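Local atomic coordinates of glycosyl transferases group 1 family protein (Francisella tularensis subsp. tularensis, PDB entry 5I45), a protein that probably transfers sugar residues from an activated donor to an acceptor as a GT-B-type glycosyltransferase, of which this chain is the C-terminal domain. Residues 30-35 against 45-50; 51-56 against 163-168; 112-117 against 169-174; 135-140 against 179-184. One frame throughout, in Å; residues are numbered along the deposited sequence. Where two conformers were deposited one is given.

Interaction 1 (30-35 against 45-50); sequences YGIGIF and QEFIEA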
loop_
_atom_site.group_PDB
_atom_site.type_symbol
_atom_site.label_atom_id
_atom_site.label_comp_id
_atom_site.label_asym_id
_atom_site.label_seq_id
_atom_site.Cartn_x
_atom_site.Cartn_y
_atom_site.Cartn_z
ATOM N N TYR A 30 7.431 -9.675 -4.828
ATOM C CA TYR A 30 7.129 -8.818 -3.654
ATOM C C TYR A 30 6.170 -7.755 -4.105
ATOM O O TYR A 30 6.298 -7.226 -5.219
ATOM C CB TYR A 30 8.405 -8.137 -3.132
ATOM C CG TYR A 30 9.511 -9.089 -2.808
ATOM C CD1 TYR A 30 9.550 -9.746 -1.574
ATOM C CD2 TYR A 30 10.497 -9.373 -3.737
ATOM C CE1 TYR A 30 10.568 -10.653 -1.280
ATOM C CE2 TYR A 30 11.511 -10.287 -3.462
ATOM C CZ TYR A 30 11.531 -10.926 -2.241
ATOM O OH TYR A 30 12.567 -11.811 -1.986
ATOM N N GLY A 31 5.223 -7.418 -3.240
ATOM C CA GLY A 31 4.196 -6.467 -3.565
ATOM C C GLY A 31 4.081 -5.219 -2.733
ATOM O O GLY A 31 4.357 -5.206 -1.525
ATOM N N ILE A 32 3.616 -4.186 -3.393
ATOM C CA ILE A 32 3.281 -2.883 -2.819
ATOM C C ILE A 32 1.834 -2.619 -3.157
ATOM O O ILE A 32 1.471 -2.787 -4.331
ATOM C CB ILE A 32 4.125 -1.751 -3.435
ATOM C CG1 ILE A 32 5.609 -2.007 -3.292
ATOM C CG2 ILE A 32 3.714 -0.395 -2.890
ATOM C CD1 ILE A 32 6.376 -1.391 -4.446
ATOM N N GLY A 33 1.002 -2.175 -2.229
ATOM C CA GLY A 33 -0.387 -1.931 -2.530
ATOM C C GLY A 33 -0.915 -0.597 -2.054
ATOM O O GLY A 33 -0.383 0.026 -1.114
ATOM N N ILE A 34 -1.999 -0.178 -2.710
ATOM C CA ILE A 34 -2.804 0.948 -2.301
ATOM C C ILE A 34 -4.269 0.492 -2.327
ATOM O O ILE A 34 -4.712 -0.122 -3.291
ATOM C CB ILE A 34 -2.570 2.233 -3.143
ATOM C CG1 ILE A 34 -3.356 3.405 -2.535
ATOM C CG2 ILE A 34 -2.908 2.044 -4.602
ATOM C CD1 ILE A 34 -2.926 4.766 -3.028
ATOM N N PHE A 35 -4.977 0.776 -1.251
ATOM C CA PHE A 35 -6.344 0.312 -1.056
ATOM C C PHE A 35 -7.346 1.429 -1.144
ATOM O O PHE A 35 -7.098 2.521 -0.644
ATOM C CB PHE A 35 -6.458 -0.339 0.344
ATOM C CG PHE A 35 -5.761 -1.643 0.443
ATOM C CD1 PHE A 35 -4.391 -1.699 0.600
ATOM C CD2 PHE A 35 -6.484 -2.841 0.378
ATOM C CE1 PHE A 35 -3.756 -2.927 0.722
ATOM C CE2 PHE A 35 -5.842 -4.056 0.477
ATOM C CZ PHE A 35 -4.481 -4.104 0.632
ATOM N N GLN A 45 -2.903 8.841 -8.136
ATOM C CA GLN A 45 -1.946 9.292 -9.120
ATOM C C GLN A 45 -0.526 9.406 -8.550
ATOM O O GLN A 45 0.431 9.036 -9.244
ATOM C CB GLN A 45 -2.380 10.594 -9.762
ATOM C CG GLN A 45 -1.453 10.975 -10.887
ATOM C CD GLN A 45 -2.077 11.914 -11.851
ATOM O OE1 GLN A 45 -3.219 11.718 -12.274
ATOM N NE2 GLN A 45 -1.329 12.944 -12.226
ATOM N N GLU A 46 -0.371 9.926 -7.325
ATOM C CA GLU A 46 0.969 9.980 -6.754
ATOM C C GLU A 46 1.503 8.562 -6.547
ATOM O O GLU A 46 2.699 8.306 -6.703
ATOM C CB GLU A 46 0.993 10.823 -5.472
ATOM C CG GLU A 46 0.674 12.284 -5.724
ATOM C CD GLU A 46 -0.807 12.573 -5.851
ATOM O OE1 GLU A 46 -1.515 12.383 -4.853
ATOM O OE2 GLU A 46 -1.257 12.980 -6.942
ATOM N N PHE A 47 0.614 7.632 -6.239
ATOM C CA PHE A 47 1.050 6.247 -6.097
ATOM C C PHE A 47 1.541 5.676 -7.420
ATOM O O PHE A 47 2.626 5.096 -7.477
ATOM C CB PHE A 47 -0.085 5.393 -5.588
ATOM C CG PHE A 47 0.251 3.930 -5.451
ATOM C CD1 PHE A 47 0.896 3.430 -4.314
ATOM C CD2 PHE A 47 -0.075 3.048 -6.454
ATOM C CE1 PHE A 47 1.166 2.089 -4.200
ATOM C CE2 PHE A 47 0.211 1.705 -6.349
ATOM C CZ PHE A 47 0.830 1.224 -5.216
ATOM N N ILE A 48 0.754 5.835 -8.478
ATOM C CA ILE A 48 1.151 5.313 -9.783
ATOM C C ILE A 48 2.447 5.971 -10.277
ATOM O O ILE A 48 3.348 5.274 -10.779
ATOM C CB ILE A 48 -0.001 5.480 -10.804
ATOM C CG1 ILE A 48 -1.172 4.521 -10.416
ATOM C CG2 ILE A 48 0.475 5.239 -12.233
ATOM C CD1 ILE A 48 -0.872 3.061 -10.534
ATOM N N GLU A 49 2.545 7.283 -10.141
ATOM C CA GLU A 49 3.750 7.985 -10.575
ATOM C C GLU A 49 4.960 7.516 -9.765
ATOM O O GLU A 49 6.040 7.262 -10.322
ATOM C CB GLU A 49 3.551 9.502 -10.493
ATOM C CG GLU A 49 2.596 9.998 -11.577
ATOM C CD GLU A 49 2.179 11.438 -11.417
ATOM O OE1 GLU A 49 2.352 11.995 -10.325
ATOM O OE2 GLU A 49 1.647 11.999 -12.386
ATOM N N ALA A 50 4.779 7.315 -8.461
ATOM C CA ALA A 50 5.877 6.806 -7.618
ATOM C C ALA A 50 6.282 5.388 -8.047
ATOM O O ALA A 50 7.469 5.060 -8.071
ATOM C CB ALA A 50 5.486 6.811 -6.152
#
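Phe47 meets Ile34 and Ile32 through purely apolar contacts, and its ring is the centre of this buried joint between strand 30-35 and helix 44-57. The main element is a CH-pi contact. Ile34 CG2 stands over one face of the Phe47 ring, 3.6 Å from its centroid and 14° off the ring normal, and comes within 3.5 Å of Phe47 CD2. Ile34 suits this place because its two branches divide the work: CG2 sits on the ring, while CD1, at the end of the longer branch, lies 3.9 Å from Phe47 CB, beside the root of the same side chain.

The second kind of contact is made at the ring's rim. There Ile32 CG2 lies near the ring plane, 3.8 Å from Phe47 CE1. With CG anti to the backbone N (chi1 178°), Phe47 directs its ring from the helix to the strand, where it also passes the backbone of Gly33, whose carbonyl carbon is 4.0 Å from Phe47 CE1. Ile32 and Ile34 both point at the helix, as alternate residues of a strand do, and Gly33 between them has no side chain, so the ring meets its backbone.

The two segments run nearly antiparallel, at 165°, with axes 10.0 Å apart, as expected when a chain leaves a strand and doubles back along the sheet as a helix. They are the first two elements of the beta-alpha-beta unit that strand 61-66 completes. Ala63 of that strand also touches Phe47, while Leu171 of helix 164-176 packs on Ile32.

Interaction 2 (51-56 against 163-168); sequences AIVTLK and SSQQIA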
loop_
_atom_site.group_PDB
_atom_site.type_symbol
_atom_site.label_atom_id
_atom_site.label_comp_id
_atom_site.label_asym_id
_atom_site.label_seq_id
_atom_site.Cartn_x
_atom_site.Cartn_y
_atom_site.Cartn_z
ATOM N N ALA A 51 5.287 4.564 -8.348
ATOM C CA ALA A 51 5.547 3.196 -8.756
ATOM C C ALA A 51 6.279 3.159 -10.078
ATOM O O ALA A 51 7.150 2.323 -10.281
ATOM C CB ALA A 51 4.252 2.386 -8.835
ATOM N N ILE A 52 5.950 4.073 -10.986
ATOM C CA ILE A 52 6.612 4.118 -12.287
ATOM C C ILE A 52 8.103 4.451 -12.121
ATOM O O ILE A 52 8.946 3.831 -12.766
ATOM C CB ILE A 52 5.890 5.102 -13.232
ATOM C CG1 ILE A 52 4.568 4.478 -13.688
ATOM C CG2 ILE A 52 6.760 5.482 -14.419
ATOM C CD1 ILE A 52 3.683 5.444 -14.426
ATOM N N VAL A 53 8.424 5.401 -11.262
ATOM C CA VAL A 53 9.812 5.742 -10.966
ATOM C C VAL A 53 10.515 4.563 -10.283
ATOM O O VAL A 53 11.603 4.150 -10.648
ATOM C CB VAL A 53 9.842 6.994 -10.036
ATOM C CG1 VAL A 53 11.194 7.210 -9.381
ATOM C CG2 VAL A 53 9.385 8.235 -10.804
ATOM N N THR A 54 9.867 3.996 -9.271
ATOM C CA THR A 54 10.517 3.001 -8.432
ATOM C C THR A 54 10.723 1.664 -9.122
ATOM O O THR A 54 11.781 1.038 -8.998
ATOM C CB THR A 54 9.677 2.810 -7.153
ATOM O OG1 THR A 54 9.541 4.067 -6.479
ATOM C CG2 THR A 54 10.313 1.814 -6.230
ATOM N N LEU A 55 9.699 1.195 -9.786
ATOM C CA LEU A 55 9.710 -0.169 -10.272
ATOM C C LEU A 55 10.575 -0.382 -11.484
ATOM O O LEU A 55 10.906 -1.530 -11.789
ATOM C CB LEU A 55 8.300 -0.689 -10.456
ATOM C CG LEU A 55 7.522 -0.714 -9.151
ATOM C CD1 LEU A 55 6.118 -1.214 -9.405
ATOM C CD2 LEU A 55 8.203 -1.557 -8.076
ATOM N N LYS A 56 10.946 0.688 -12.189
ATOM C CA LYS A 56 11.944 0.553 -13.246
ATOM C C LYS A 56 13.236 0.010 -12.641
ATOM O O LYS A 56 13.966 -0.763 -13.266
ATOM C CB LYS A 56 12.225 1.902 -13.893
ATOM C CG LYS A 56 11.140 2.406 -14.819
ATOM C CD LYS A 56 11.284 3.908 -15.038
ATOM C CE LYS A 56 10.090 4.521 -15.751
ATOM N NZ LYS A 56 10.205 4.391 -17.227
ATOM N N SER A 163 2.808 14.435 -3.533
ATOM C CA SER A 163 4.254 14.313 -3.837
ATOM C C SER A 163 4.720 12.908 -4.180
ATOM O O SER A 163 5.299 12.194 -3.330
ATOM C CB SER A 163 5.124 14.792 -2.706
ATOM O OG SER A 163 6.485 14.464 -3.033
ATOM N N SER A 164 4.539 12.570 -5.440
ATOM C CA SER A 164 4.930 11.274 -5.928
ATOM C C SER A 164 6.395 10.943 -5.634
ATOM O O SER A 164 6.708 9.818 -5.272
ATOM C CB SER A 164 4.667 11.156 -7.424
ATOM O OG SER A 164 5.482 12.046 -8.172
ATOM N N GLN A 165 7.306 11.894 -5.827
ATOM C CA GLN A 165 8.723 11.597 -5.594
ATOM C C GLN A 165 9.005 11.262 -4.130
ATOM O O GLN A 165 9.864 10.439 -3.860
ATOM C CB GLN A 165 9.646 12.721 -6.088
ATOM C CG GLN A 165 11.108 12.295 -6.224
ATOM C CD GLN A 165 11.270 11.103 -7.144
ATOM O OE1 GLN A 165 10.705 11.072 -8.230
ATOM N NE2 GLN A 165 12.003 10.084 -6.680
ATOM N N GLN A 166 8.304 11.899 -3.184
ATOM C CA GLN A 166 8.522 11.558 -1.782
ATOM C C GLN A 166 8.102 10.098 -1.522
ATOM O O GLN A 166 8.775 9.375 -0.798
ATOM C CB GLN A 166 7.795 12.507 -0.839
ATOM C CG GLN A 166 8.438 13.861 -0.746
ATOM C CD GLN A 166 7.694 14.784 0.180
ATOM O OE1 GLN A 166 7.051 14.326 1.140
ATOM N NE2 GLN A 166 7.782 16.085 -0.084
ATOM N N ILE A 167 6.991 9.667 -2.111
ATOM C CA ILE A 167 6.580 8.260 -1.985
ATOM C C ILE A 167 7.653 7.348 -2.608
ATOM O O ILE A 167 8.061 6.362 -1.999
ATOM C CB ILE A 167 5.213 8.017 -2.633
ATOM C CG1 ILE A 167 4.092 8.808 -1.929
ATOM C CG2 ILE A 167 4.891 6.518 -2.603
ATOM C CD1 ILE A 167 2.777 8.798 -2.674
ATOM N N ALA A 168 8.111 7.684 -3.809
ATOM C CA ALA A 168 9.140 6.874 -4.445
ATOM C C ALA A 168 10.388 6.747 -3.612
ATOM O O ALA A 168 10.985 5.669 -3.545
ATOM C CB ALA A 168 9.475 7.440 -5.814
#
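Thr54 and Ala168 form the closest part of this helix-helix contact. Their CA atoms are 5.7 Å apart, and Thr54 OG1 approaches Ala168 CB to 3.4 Å. Since the partner is a methyl, this is a van der Waals contact; the hydroxyl has its hydrogen bond with the carbonyl of Ala50, one turn earlier in its own helix. Thr54 places OG1 beside its backbone N (chi1 -58°), a position from which that carbonyl can be reached. Threonine can therefore sit at a buried interface with its polar atom satisfied, and the small alanine lets the helices come near.

Apolar packing continues toward the surface, where Val53 CG1 lies 4.0 Å from Ala168 CB. Val53 also meets the amide end of Gln165, whose side chain crosses it at about a right angle; Gln165 NE2 is 4.0 Å from Val53 CG1. The bend at chi2 (57°) brings the amide over the valine, while NE2 is hydrogen-bonded to Asp169 OD1. A flexible polar residue is well placed at this exposed margin, covering an apolar neighbour and still offering its amide to polar partners.

The segment axes approach to 9.0 Å and run roughly parallel, at 31°. Helices 44-57 and 164-176 thus lie side by side on one face of the parallel sheet. Deeper in the groove, Ile167 reaches Ala50 and Glu46 of helix 44-57, and on the side of helix 44-57 that faces the sheet, Leu55 packs on Trp61 and Ala63 of strand 61-66.

Interaction 3 (112-117 against 169-174); sequences LDIVVC and DKLDML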
loop_
_atom_site.group_PDB
_atom_site.type_symbol
_atom_site.label_atom_id
_atom_site.label_comp_id
_atom_site.label_asym_id
_atom_site.label_seq_id
_atom_site.Cartn_x
_atom_site.Cartn_y
_atom_site.Cartn_z
ATOM N N LEU A 112 1.221 -8.418 0.955
ATOM C CA LEU A 112 2.003 -7.222 0.610
ATOM C C LEU A 112 3.096 -6.869 1.598
ATOM O O LEU A 112 2.892 -6.930 2.810
ATOM C CB LEU A 112 1.047 -6.013 0.522
ATOM C CG LEU A 112 0.014 -6.112 -0.591
ATOM C CD1 LEU A 112 -1.074 -5.072 -0.383
ATOM C CD2 LEU A 112 0.632 -6.039 -1.973
ATOM N N ASP A 113 4.279 -6.502 1.096
ATOM C CA ASP A 113 5.348 -6.011 1.944
ATOM C C ASP A 113 5.178 -4.561 2.358
ATOM O O ASP A 113 5.579 -4.195 3.437
ATOM C CB ASP A 113 6.716 -6.198 1.292
ATOM C CG ASP A 113 7.267 -7.575 1.517
ATOM O OD1 ASP A 113 6.811 -8.537 0.888
ATOM O OD2 ASP A 113 8.143 -7.702 2.403
ATOM N N ILE A 114 4.627 -3.751 1.449
ATOM C CA ILE A 114 4.511 -2.299 1.682
ATOM C C ILE A 114 3.123 -1.877 1.306
ATOM O O ILE A 114 2.606 -2.339 0.275
ATOM C CB ILE A 114 5.545 -1.531 0.838
ATOM C CG1 ILE A 114 6.976 -1.992 1.142
ATOM C CG2 ILE A 114 5.354 -0.026 0.986
ATOM C CD1 ILE A 114 8.042 -1.460 0.199
ATOM N N VAL A 115 2.534 -0.984 2.081
ATOM C CA VAL A 115 1.248 -0.365 1.764
ATOM C C VAL A 115 1.423 1.137 1.778
ATOM O O VAL A 115 2.065 1.688 2.677
ATOM C CB VAL A 115 0.121 -0.809 2.721
ATOM C CG1 VAL A 115 -1.161 -0.017 2.468
ATOM C CG2 VAL A 115 -0.155 -2.277 2.525
ATOM N N VAL A 116 0.870 1.789 0.742
ATOM C CA VAL A 116 0.867 3.241 0.661
ATOM C C VAL A 116 -0.520 3.778 0.910
ATOM O O VAL A 116 -1.459 3.309 0.315
ATOM C CB VAL A 116 1.395 3.733 -0.702
ATOM C CG1 VAL A 116 1.403 5.240 -0.761
ATOM C CG2 VAL A 116 2.806 3.197 -0.941
ATOM N N CYS A 117 -0.622 4.772 1.799
ATOM C CA CYS A 117 -1.887 5.445 2.107
ATOM C C CYS A 117 -1.645 6.890 1.698
ATOM O O CYS A 117 -1.081 7.649 2.451
ATOM C CB CYS A 117 -2.203 5.250 3.624
ATOM S SG CYS A 117 -2.180 3.510 4.200
ATOM N N ASP A 169 10.826 7.852 -3.005
ATOM C CA ASP A 169 12.034 7.805 -2.169
ATOM C C ASP A 169 11.854 6.830 -1.012
ATOM O O ASP A 169 12.765 6.102 -0.667
ATOM C CB ASP A 169 12.390 9.199 -1.636
ATOM C CG ASP A 169 12.861 10.137 -2.712
ATOM O OD1 ASP A 169 13.313 9.681 -3.782
ATOM O OD2 ASP A 169 12.785 11.351 -2.455
ATOM N N LYS A 170 10.662 6.809 -0.417
ATOM C CA LYS A 170 10.423 5.874 0.685
ATOM C C LYS A 170 10.327 4.431 0.209
ATOM O O LYS A 170 10.824 3.519 0.873
ATOM C CB LYS A 170 9.194 6.282 1.492
ATOM C CG LYS A 170 9.261 7.679 2.123
ATOM C CD LYS A 170 10.442 7.762 3.073
ATOM C CE LYS A 170 10.463 9.020 3.918
ATOM N NZ LYS A 170 11.381 10.045 3.420
ATOM N N LEU A 171 9.694 4.222 -0.936
ATOM C CA LEU A 171 9.644 2.876 -1.494
ATOM C C LEU A 171 11.059 2.374 -1.766
ATOM O O LEU A 171 11.413 1.230 -1.438
ATOM C CB LEU A 171 8.868 2.859 -2.789
ATOM C CG LEU A 171 7.377 3.066 -2.674
ATOM C CD1 LEU A 171 6.799 3.210 -4.049
ATOM C CD2 LEU A 171 6.726 1.890 -1.962
ATOM N N ASP A 172 11.842 3.201 -2.462
ATOM C CA ASP A 172 13.253 2.883 -2.821
ATOM C C ASP A 172 13.986 2.364 -1.587
ATOM O O ASP A 172 14.555 1.269 -1.579
ATOM C CB ASP A 172 13.912 4.172 -3.373
ATOM C CG ASP A 172 15.349 3.975 -3.915
ATOM O OD1 ASP A 172 15.763 2.826 -4.191
ATOM O OD2 ASP A 172 16.030 5.015 -4.118
HETATM N N MSE A 173 13.927 3.169 -0.515
HETATM C CA MSE A 173 14.585 2.896 0.792
HETATM C C MSE A 173 14.132 1.621 1.465
HETATM O O MSE A 173 14.954 0.890 2.030
HETATM C CB MSE A 173 14.298 4.097 1.725
HETATM C CG MSE A 173 14.586 3.856 3.228
HETATM SE SE MSE A 173 13.687 5.101 4.496
HETATM C CE MSE A 173 13.892 6.837 3.580
ATOM N N LEU A 174 12.827 1.359 1.457
ATOM C CA LEU A 174 12.277 0.138 2.051
ATOM C C LEU A 174 12.585 -1.101 1.234
ATOM O O LEU A 174 12.761 -2.164 1.792
ATOM C CB LEU A 174 10.789 0.258 2.281
ATOM C CG LEU A 174 10.358 1.270 3.365
ATOM C CD1 LEU A 174 8.866 1.420 3.355
ATOM C CD2 LEU A 174 10.805 0.769 4.722
#
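Central strand 114-117 of the parallel sheet is covered on one face by helix 164-176, and Ile114 of the strand carries most of the contact against Leu171 and Leu174. Its two branches are used separately. Ile114 CG2 lies 3.8 Å from Leu171 CD2, while the longer branch reaches out to the helix and brings Ile114 CD1 to 3.9 Å from Leu174 CB. CG1 sits beside the backbone N and CG2 anti to it (chi1 -58°), an arrangement that spreads the two arms over leucines three residues apart, successive along one face of the helix. In both pairs the side chains meet at a slant.

Leu171 does its touching with a branch tip. The same CD2 methyl that meets Ile114 also faces Val116, at 4.3 Å from Val116 CG2, and so spans two strand residues that project from the same face of the sheet. Leucine fits here because its long, forked side chain bridges the distance from the helix, and the beta-branched Ile114 and Val116 suit an extended strand. Val115, between them, points away from the helix and packs on Phe35 instead.

Ile139 of the adjoining strand 137-140 touches both Ile114 and Leu171, and Ile32 on the other side also reaches Leu171, so one leucine contacts three neighbouring strands. The strand and helix segments are close to antiparallel, at 167° with axes 10.6 Å apart. Such aliphatic packing of helices on a parallel sheet is typical of the Rossmann-like alpha/beta domains from which GT-B glycosyltransferases are built.

Interaction 4 (135-140 against 179-184); sequences KCAVIA and KLRYKI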
loop_
_atom_site.group_PDB
_atom_site.type_symbol
_atom_site.label_atom_id
_atom_site.label_comp_id
_atom_site.label_asym_id
_atom_site.label_seq_id
_atom_site.Cartn_x
_atom_site.Cartn_y
_atom_site.Cartn_z
ATOM N N LYS A 135 1.457 -6.443 9.549
ATOM C CA LYS A 135 2.894 -6.352 9.460
ATOM C C LYS A 135 3.402 -5.946 8.068
ATOM O O LYS A 135 4.465 -6.345 7.616
ATOM C CB LYS A 135 3.580 -7.612 10.019
ATOM C CG LYS A 135 4.838 -7.314 10.815
ATOM C CD LYS A 135 5.463 -8.534 11.466
ATOM C CE LYS A 135 4.663 -9.138 12.617
ATOM N NZ LYS A 135 5.439 -10.236 13.253
ATOM N N CYS A 136 2.625 -5.090 7.431
ATOM C CA CYS A 136 3.065 -4.387 6.201
ATOM C C CYS A 136 3.801 -3.125 6.633
ATOM O O CYS A 136 3.414 -2.480 7.613
ATOM C CB CYS A 136 1.878 -3.959 5.350
ATOM S SG CYS A 136 0.732 -5.241 4.919
ATOM N N ALA A 137 4.848 -2.726 5.917
ATOM C CA ALA A 137 5.479 -1.425 6.175
ATOM C C ALA A 137 4.607 -0.359 5.534
ATOM O O ALA A 137 4.249 -0.524 4.363
ATOM C CB ALA A 137 6.868 -1.411 5.590
ATOM N N VAL A 138 4.294 0.725 6.232
ATOM C CA VAL A 138 3.394 1.749 5.713
ATOM C C VAL A 138 4.092 3.067 5.434
ATOM O O VAL A 138 4.893 3.602 6.246
ATOM C CB VAL A 138 2.237 1.990 6.708
ATOM C CG1 VAL A 138 1.344 3.157 6.292
ATOM C CG2 VAL A 138 1.392 0.745 6.822
ATOM N N ILE A 139 3.742 3.592 4.252
ATOM C CA ILE A 139 4.090 4.949 3.843
ATOM C C ILE A 139 2.763 5.684 3.743
ATOM O O ILE A 139 1.872 5.245 3.055
ATOM C CB ILE A 139 4.773 4.955 2.469
ATOM C CG1 ILE A 139 6.097 4.198 2.510
ATOM C CG2 ILE A 139 4.997 6.409 2.023
ATOM C CD1 ILE A 139 6.610 3.821 1.133
ATOM N N ALA A 140 2.625 6.798 4.442
ATOM C CA ALA A 140 1.360 7.505 4.490
ATOM C C ALA A 140 1.506 8.998 4.506
ATOM O O ALA A 140 2.500 9.542 4.966
ATOM C CB ALA A 140 0.617 7.101 5.785
ATOM N N LYS A 179 16.233 -5.211 5.959
ATOM C CA LYS A 179 16.289 -5.290 7.411
ATOM C C LYS A 179 15.565 -4.095 8.032
ATOM O O LYS A 179 14.852 -4.235 8.992
ATOM C CB LYS A 179 17.734 -5.401 7.906
ATOM C CG LYS A 179 18.352 -6.769 7.658
ATOM C CD LYS A 179 19.816 -6.818 8.074
ATOM C CE LYS A 179 20.809 -6.458 6.966
ATOM N NZ LYS A 179 20.927 -5.029 6.535
ATOM N N LEU A 180 15.737 -2.931 7.446
ATOM C CA LEU A 180 15.042 -1.748 7.944
ATOM C C LEU A 180 13.541 -1.897 7.723
ATOM O O LEU A 180 12.742 -1.606 8.593
ATOM C CB LEU A 180 15.522 -0.496 7.227
ATOM C CG LEU A 180 14.753 0.796 7.546
ATOM C CD1 LEU A 180 14.882 1.210 9.003
ATOM C CD2 LEU A 180 15.269 1.861 6.589
ATOM N N ARG A 181 13.153 -2.382 6.543
ATOM C CA ARG A 181 11.736 -2.562 6.240
ATOM C C ARG A 181 11.070 -3.467 7.261
ATOM O O ARG A 181 9.992 -3.167 7.764
ATOM C CB ARG A 181 11.520 -3.112 4.816
ATOM C CG ARG A 181 10.056 -3.239 4.436
ATOM C CD ARG A 181 9.805 -3.709 3.032
ATOM N NE ARG A 181 10.054 -5.119 2.819
ATOM C CZ ARG A 181 11.055 -5.678 2.143
ATOM N NH1 ARG A 181 12.067 -4.993 1.639
ATOM N NH2 ARG A 181 11.026 -6.986 1.952
ATOM N N TYR A 182 11.709 -4.585 7.550
ATOM C CA TYR A 182 11.117 -5.529 8.506
ATOM C C TYR A 182 11.023 -4.956 9.919
ATOM O O TYR A 182 10.044 -5.228 10.621
ATOM C CB TYR A 182 11.845 -6.882 8.491
ATOM C CG TYR A 182 11.693 -7.662 7.178
ATOM C CD1 TYR A 182 10.473 -7.759 6.535
ATOM C CD2 TYR A 182 12.763 -8.309 6.614
ATOM C CE1 TYR A 182 10.324 -8.476 5.355
ATOM C CE2 TYR A 182 12.632 -9.038 5.437
ATOM C CZ TYR A 182 11.406 -9.107 4.807
ATOM O OH TYR A 182 11.252 -9.845 3.631
ATOM N N LYS A 183 12.000 -4.151 10.318
ATOM C CA LYS A 183 11.954 -3.516 11.620
ATOM C C LYS A 183 10.847 -2.462 11.723
ATOM O O LYS A 183 10.127 -2.421 12.712
ATOM C CB LYS A 183 13.308 -2.939 11.970
ATOM C CG LYS A 183 13.311 -2.144 13.260
ATOM C CD LYS A 183 14.543 -2.417 14.080
ATOM C CE LYS A 183 14.811 -1.253 15.007
ATOM N NZ LYS A 183 13.656 -0.304 14.952
ATOM N N ILE A 184 10.718 -1.634 10.686
ATOM C CA ILE A 184 9.650 -0.639 10.619
ATOM C C ILE A 184 8.288 -1.326 10.705
ATOM O O ILE A 184 7.446 -0.933 11.486
ATOM C CB ILE A 184 9.755 0.157 9.295
ATOM C CG1 ILE A 184 10.985 1.067 9.322
ATOM C CG2 ILE A 184 8.477 0.934 8.986
ATOM C CD1 ILE A 184 10.921 2.232 10.241
#
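Ala137 packs against the hydrocarbon stem of an arginine, Arg181: the methyl of Ala137 lies 3.9 Å from Arg181 CG, while the charged end of that arginine is occupied elsewhere. The first torsions are extended, with CG anti to the backbone N (chi1 -177°), which carries the methylenes past the beginning of strand 137-140. A bend at chi3 (74°) then turns the guanidinium off this course. Its NH2 forms a salt bridge with Asp113 OD2 and its NH1 a hydrogen bond with the carbonyl of Leu174, so the group joins Asp113 to the last turn of helix 164-176.

One turn further along helix 178-195, Ile184 adds a looser contact, its CG2 standing 4.4 Å from Ala137 CB. The methyl of Ala137 thus touches both Arg181 and Ile184, residues one turn apart on the helix, and the CA atoms of Ala137 and Ile184 are 6.1 Å apart. A residue as small as alanine allows the helix to lie this near the strand.

Just before the strand, Lys135 has positive phi as the residue that completes a Schellman motif at the end of helix 126-133. From there its ammonium reaches helix 178-195, hydrogen-bonding to Gln186 OE1 and making a cation-pi contact with Tyr189.

Between the two segments themselves the chemistry is apolar, even though one partner is an arginine. Its stem serves as packing material, whereas the buried guanidinium has hydrogen-bond partners on all three nitrogens, which probably offsets the cost of enclosing a positive charge.

Interactions 1, 3 and 4 involve three consecutive strands of one parallel sheet, in the order 30-35, 114-117, 137-140. Probable backbone hydrogen bonds join them: Gly33 O to Val116 N at 2.9 Å couples interactions 1 and 3, and Val115 N to Ala137 O, also 2.9 Å, couples 3 and 4. Interaction 2 links two helices that lie on the sheet: it shares helix 44-57 with interaction 1, their centres about 8 Å apart, and helix 164-176 with interaction 3, where Thr54 OG1 lies 3.8 Å from Leu171 CD1. Interactions 2 and 4 are the most distant pair, with centres about 17 Å apart. Arg181 of interaction 4 pairs with Asp113, within segment 112-117 of interaction 3.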